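Local coordinates for synaptonemal complex protein 2 (Mus musculus, PDB 5IWZ) that is a major component of the axial and lateral elements of the synaptonemal complex in meiotic prophase, needed for chromosome synapsis, SYCP3 insertion and fertility, at residues Asp18-Leu21 and Asp25-Pro28; Trp308-Leu313 and Thr317-Ile322. All coordinates share one frame; numbering follows the deposited sequence.

Interaction 1: residues Asp18-Leu21 and Asp25-Pro28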
loop_
_atom_site.group_PDB
_atom_site.type_symbol
_atom_site.label_atom_id
_atom_site.label_comp_id
_atom_site.label_asym_id
_atom_site.label_seq_id
_atom_site.Cartn_x
_atom_site.Cartn_y
_atom_site.Cartn_z
ATOM N N ASP A 18 20.850 4.414 -23.119
ATOM C CA ASP A 18 22.131 5.076 -23.375
ATOM C C ASP A 18 21.982 6.594 -23.426
ATOM O O ASP A 18 22.797 7.324 -22.846
ATOM C CB ASP A 18 22.738 4.591 -24.698
ATOM C CG ASP A 18 23.235 3.146 -24.649
ATOM O OD1 ASP A 18 23.578 2.641 -23.551
ATOM O OD2 ASP A 18 23.296 2.525 -25.740
ATOM N N ASP A 19 20.971 7.093 -24.151
ATOM C CA ASP A 19 20.777 8.547 -24.241
ATOM C C ASP A 19 20.508 9.154 -22.866
ATOM O O ASP A 19 20.997 10.247 -22.556
ATOM C CB ASP A 19 19.616 8.887 -25.192
ATOM C CG ASP A 19 19.976 8.737 -26.680
ATOM O OD1 ASP A 19 21.176 8.785 -27.031
ATOM O OD2 ASP A 19 19.040 8.593 -27.504
ATOM N N ALA A 20 19.704 8.472 -22.040
ATOM C CA ALA A 20 19.473 8.934 -20.675
ATOM C C ALA A 20 20.764 8.943 -19.864
ATOM O O ALA A 20 21.058 9.912 -19.145
ATOM C CB ALA A 20 18.424 8.042 -19.995
ATOM N N LEU A 21 21.526 7.841 -19.934
ATOM C CA LEU A 21 22.788 7.742 -19.199
ATOM C C LEU A 21 23.801 8.778 -19.679
ATOM O O LEU A 21 24.360 9.540 -18.880
ATOM C CB LEU A 21 23.377 6.331 -19.352
ATOM C CG LEU A 21 23.238 5.300 -18.238
ATOM C CD1 LEU A 21 24.072 4.075 -18.592
ATOM C CD2 LEU A 21 23.661 5.861 -16.866
ATOM N N ASP A 25 19.335 12.849 -21.388
ATOM C CA ASP A 25 18.208 13.141 -22.274
ATOM C C ASP A 25 17.194 12.005 -22.177
ATOM O O ASP A 25 17.438 10.897 -22.677
ATOM C CB ASP A 25 18.663 13.319 -23.721
ATOM C CG ASP A 25 17.496 13.633 -24.668
ATOM O OD1 ASP A 25 17.677 13.577 -25.899
ATOM O OD2 ASP A 25 16.387 13.933 -24.190
ATOM N N PHE A 26 16.043 12.295 -21.580
ATOM C CA PHE A 26 15.006 11.295 -21.365
ATOM C C PHE A 26 13.886 11.351 -22.397
ATOM O O PHE A 26 12.990 10.502 -22.360
ATOM C CB PHE A 26 14.437 11.449 -19.951
ATOM C CG PHE A 26 15.295 10.825 -18.904
ATOM C CD1 PHE A 26 14.993 9.564 -18.425
ATOM C CD2 PHE A 26 16.415 11.481 -18.414
ATOM C CE1 PHE A 26 15.782 8.960 -17.481
ATOM C CE2 PHE A 26 17.218 10.881 -17.452
ATOM C CZ PHE A 26 16.906 9.623 -16.984
ATOM N N LYS A 27 13.919 12.315 -23.325
ATOM C CA LYS A 27 12.904 12.387 -24.375
ATOM C C LYS A 27 12.758 11.095 -25.176
ATOM O O LYS A 27 11.614 10.662 -25.385
ATOM C CB LYS A 27 13.199 13.582 -25.299
ATOM C CG LYS A 27 12.945 14.932 -24.664
ATOM C CD LYS A 27 12.666 16.013 -25.713
ATOM C CE LYS A 27 13.825 16.189 -26.691
ATOM N NZ LYS A 27 14.761 17.292 -26.303
ATOM N N PRO A 28 13.829 10.429 -25.644
ATOM C CA PRO A 28 13.606 9.147 -26.350
ATOM C C PRO A 28 12.887 8.117 -25.493
ATOM O O PRO A 28 11.885 7.545 -25.933
ATOM C CB PRO A 28 15.032 8.712 -26.744
ATOM C CG PRO A 28 15.752 10.020 -26.930
ATOM C CD PRO A 28 15.221 10.891 -25.796
#

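Interaction 2: residues Trp308-Leu313 and Thr317-Ile322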
loop_
_atom_site.group_PDB
_atom_site.type_symbol
_atom_site.label_atom_id
_atom_site.label_comp_id
_atom_site.label_asym_id
_atom_site.label_seq_id
_atom_site.Cartn_x
_atom_site.Cartn_y
_atom_site.Cartn_z
ATOM N N TRP A 308 -19.390 -0.270 10.032
ATOM C CA TRP A 308 -18.288 0.312 10.795
ATOM C C TRP A 308 -17.616 1.462 10.037
ATOM O O TRP A 308 -17.411 1.377 8.826
ATOM C CB TRP A 308 -17.243 -0.762 11.106
ATOM C CG TRP A 308 -17.710 -1.940 11.953
ATOM C CD1 TRP A 308 -17.724 -3.263 11.586
ATOM C CD2 TRP A 308 -18.180 -1.900 13.310
ATOM N NE1 TRP A 308 -18.182 -4.041 12.627
ATOM C CE2 TRP A 308 -18.471 -3.232 13.695
ATOM C CE3 TRP A 308 -18.388 -0.869 14.233
ATOM C CZ2 TRP A 308 -18.954 -3.563 14.964
ATOM C CZ3 TRP A 308 -18.877 -1.199 15.496
ATOM C CH2 TRP A 308 -19.151 -2.539 15.849
ATOM N N ILE A 309 -17.261 2.527 10.764
ATOM C CA ILE A 309 -16.454 3.639 10.261
ATOM C C ILE A 309 -15.207 3.732 11.134
ATOM O O ILE A 309 -15.317 3.758 12.367
ATOM C CB ILE A 309 -17.207 4.987 10.290
ATOM C CG1 ILE A 309 -18.596 4.883 9.661
ATOM C CG2 ILE A 309 -16.360 6.103 9.629
ATOM C CD1 ILE A 309 -18.623 4.647 8.159
ATOM N N ASP A 310 -14.031 3.815 10.503
ATOM C CA ASP A 310 -12.749 3.799 11.207
ATOM C C ASP A 310 -12.120 5.179 11.140
ATOM O O ASP A 310 -11.936 5.730 10.050
ATOM C CB ASP A 310 -11.821 2.745 10.610
ATOM C CG ASP A 310 -12.395 1.362 10.755
ATOM O OD1 ASP A 310 -12.719 0.983 11.904
ATOM O OD2 ASP A 310 -12.614 0.695 9.724
ATOM N N PHE A 311 -11.837 5.740 12.310
ATOM C CA PHE A 311 -11.197 7.041 12.455
ATOM C C PHE A 311 -9.744 6.775 12.809
ATOM O O PHE A 311 -9.455 6.283 13.901
ATOM C CB PHE A 311 -11.879 7.867 13.547
ATOM C CG PHE A 311 -13.268 8.338 13.193
ATOM C CD1 PHE A 311 -13.503 9.675 12.867
ATOM C CD2 PHE A 311 -14.343 7.458 13.216
ATOM C CE1 PHE A 311 -14.787 10.123 12.553
ATOM C CE2 PHE A 311 -15.628 7.902 12.911
ATOM C CZ PHE A 311 -15.854 9.229 12.583
ATOM N N ASN A 312 -8.832 7.113 11.900
ATOM C CA ASN A 312 -7.440 6.660 11.970
ATOM C C ASN A 312 -6.538 7.795 12.432
ATOM O O ASN A 312 -6.185 8.676 11.648
ATOM C CB ASN A 312 -7.010 6.125 10.612
ATOM C CG ASN A 312 -7.858 4.946 10.181
ATOM O OD1 ASN A 312 -7.919 3.917 10.877
ATOM N ND2 ASN A 312 -8.547 5.093 9.046
ATOM N N LEU A 313 -6.138 7.750 13.708
ATOM C CA LEU A 313 -5.397 8.855 14.309
ATOM C C LEU A 313 -3.950 8.905 13.837
ATOM O O LEU A 313 -3.330 9.976 13.850
ATOM C CB LEU A 313 -5.435 8.745 15.834
ATOM C CG LEU A 313 -6.652 9.255 16.601
ATOM C CD1 LEU A 313 -7.977 8.799 15.972
ATOM C CD2 LEU A 313 -6.542 8.771 18.060
ATOM N N THR A 317 -6.956 9.844 8.583
ATOM C CA THR A 317 -7.946 9.509 7.576
ATOM C C THR A 317 -9.203 9.000 8.262
ATOM O O THR A 317 -9.187 8.576 9.423
ATOM C CB THR A 317 -7.452 8.417 6.597
ATOM O OG1 THR A 317 -7.286 7.182 7.313
ATOM C CG2 THR A 317 -6.124 8.813 5.947
ATOM N N LEU A 318 -10.293 9.006 7.520
ATOM C CA LEU A 318 -11.478 8.253 7.895
ATOM C C LEU A 318 -11.690 7.210 6.807
ATOM O O LEU A 318 -11.598 7.528 5.618
ATOM C CB LEU A 318 -12.684 9.201 8.102
ATOM C CG LEU A 318 -14.140 9.174 7.608
ATOM C CD1 LEU A 318 -14.694 7.861 7.146
ATOM C CD2 LEU A 318 -15.049 9.722 8.708
ATOM N N SER A 319 -11.912 5.960 7.205
ATOM C CA SER A 319 -12.040 4.911 6.208
ATOM C C SER A 319 -13.162 3.962 6.579
ATOM O O SER A 319 -13.571 3.840 7.743
ATOM C CB SER A 319 -10.719 4.124 6.000
ATOM O OG SER A 319 -10.396 3.361 7.149
ATOM N N PHE A 320 -13.662 3.280 5.559
ATOM C CA PHE A 320 -14.766 2.370 5.787
ATOM C C PHE A 320 -14.898 1.513 4.547
ATOM O O PHE A 320 -14.377 1.856 3.478
ATOM C CB PHE A 320 -16.078 3.130 6.085
ATOM C CG PHE A 320 -16.455 4.132 5.029
ATOM C CD1 PHE A 320 -17.424 3.833 4.092
ATOM C CD2 PHE A 320 -15.839 5.367 4.965
ATOM C CE1 PHE A 320 -17.767 4.754 3.117
ATOM C CE2 PHE A 320 -16.176 6.276 3.987
ATOM C CZ PHE A 320 -17.143 5.969 3.067
ATOM N N TYR A 321 -15.578 0.385 4.711
ATOM C CA TYR A 321 -15.920 -0.488 3.604
ATOM C C TYR A 321 -17.351 -0.225 3.184
ATOM O O TYR A 321 -18.208 0.126 4.001
ATOM C CB TYR A 321 -15.785 -1.971 3.960
ATOM C CG TYR A 321 -14.374 -2.460 4.205
ATOM C CD1 TYR A 321 -13.490 -2.677 3.147
ATOM C CD2 TYR A 321 -13.942 -2.760 5.494
ATOM C CE1 TYR A 321 -12.202 -3.145 3.377
ATOM C CE2 TYR A 321 -12.660 -3.228 5.732
ATOM C CZ TYR A 321 -11.798 -3.412 4.677
ATOM O OH TYR A 321 -10.541 -3.886 4.944
ATOM N N ILE A 322 -17.605 -0.424 1.903
ATOM C CA ILE A 322 -18.963 -0.370 1.417
ATOM C C ILE A 322 -19.216 -1.616 0.564
ATOM O O ILE A 322 -18.329 -2.095 -0.148
ATOM C CB ILE A 322 -19.233 0.928 0.640
ATOM C CG1 ILE A 322 -18.261 1.081 -0.523
ATOM C CG2 ILE A 322 -19.229 2.150 1.546
ATOM C CD1 ILE A 322 -18.827 1.977 -1.574
HETATM O O HOH W 1 -17.674 -0.186 6.760
HETATM O O HOH W 2 -11.677 0.789 7.072
#

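Interaction 1: residues Asp18-Leu21 and Asp25-Pro28
Ala-20 and Asp-19, on the last turns of helix 13-23, meet Asp-25, Phe-26 and Pro-28, which lead into helix 27-32, in the short turn joining two successive helices of the armadillo-repeat-like domain. Ala-20 and Asp-19 give up the most surface, followed by Asp-25. The backbones are held by one weak bond, from Asp-25 N to Asp-19 O at 3.3 Å; it is nearly straight at 165°, so it is length and not direction that weakens it. Close by, Ala-20 CA makes a CA-H...O contact with Asp-25 O.

The methyl of Ala-20 settles over one face of the Phe-26 ring, CB standing 3.8 Å from the ring centroid as a CH-pi contact and displaced toward CZ, the nearest ring atom. With chi1 at -80°, CG lies beside the backbone N, turning the ring toward that methyl. An alanine in place of Phe-26 would probably leave the Ala-20 methyl without its aromatic partner and open a gap between the helix and the turn. Helix 49-63 backs the same alanine, through Leu-56 and through Arg-59, which bonds to Ala-20 O.

Asp-19 reaches across to Pro-28 instead, the two side chains crossing at about a right angle with OD2 3.6 Å from CG of the proline. Its carboxylate stays clear of the like-charged one of Asp-25, with 5.4 Å from Asp-19 OD2 to Asp-25 OD1. Asp-25 uses its carboxylate to cap the next helix: OD2 accepts from Lys-27 N at 3.1 Å, the N-H arriving from above the carboxylate plane, 46° out of it.

Interaction 2: residues Trp308-Leu313 and Thr317-Ile322
Strands 308-312 and 317-321 run antiparallel as a beta hairpin, their axes 4.8 Å apart and at 156°, with Asp-310 facing Ser-319 and Asn-312 facing Thr-317 as hydrogen-bonded pairs. The first pair is closed by two nearly straight bonds, Asp-310 N to Ser-319 O and Ser-319 N to Asp-310 O; in the second, nearer the turn, Asn-312 N to Thr-317 O is firm and Thr-317 N to Asn-312 O is weak.

The sheet face of Ile-309, Phe-311, Leu-318 and Phe-320 is apolar. Leu-318 spreads its branches between two partners: CD1 presses on Ile-309 CG2 at a tight 3.5 Å, while CD2 lies 3.9 Å from Phe-311 CE1, the two side chains running side by side. The leucine torsions lie away from staggered positions, so the short contact is to be read with caution. Ile-309 sends CD1 the other way, 3.6 Å from Phe-320 CB, and the Phe-320 ring goes on to meet Phe-375 edge-to-face.

The reverse face is polar. Asn-312 donates from ND2 to Thr-317 OG1 at 3.0 Å, the hydroxyl lying 21° out of the amide plane, and its OD1 accepts from Tyr-216 N. Thr-317 OG1 also bonds to Ser-315 in the turn. A water links Asp-310 OD2 to Ser-319 OG, donating to the carboxylate over 2.8 Å; Thr-283 binds OD1, and Arg-265 of helix 260-274 forms a salt bridge with OD2.

Such division of labour implies a hairpin that is apolar toward Phe-375 and helix 383-390 and polar toward Tyr-216 and Arg-265 of the preceding helices, where the buried carboxylate and amide both find partners.

How the interactions relate
Interactions 1 and 2 lie on opposite sides of the chain's centre, their own centres 44 Å apart and their nearest atoms about 32 Å, and they do not touch. They come in series: 18-21 with 25-28 closes a turn between two helices in the armadillo-repeat-like region at the N-terminal end, and much later 308-313 with 317-322 forms the middle two strands of the four-stranded antiparallel sheet in the Spt16M-like region. They share no helix, strand or sheet; a long, largely helical part separates them. One is a surface contact, the other buried. Each closes a short local turn within its own part, and of the two only interaction 2, through its polar face, meets the preceding helices, at Arg-265 and Tyr-216.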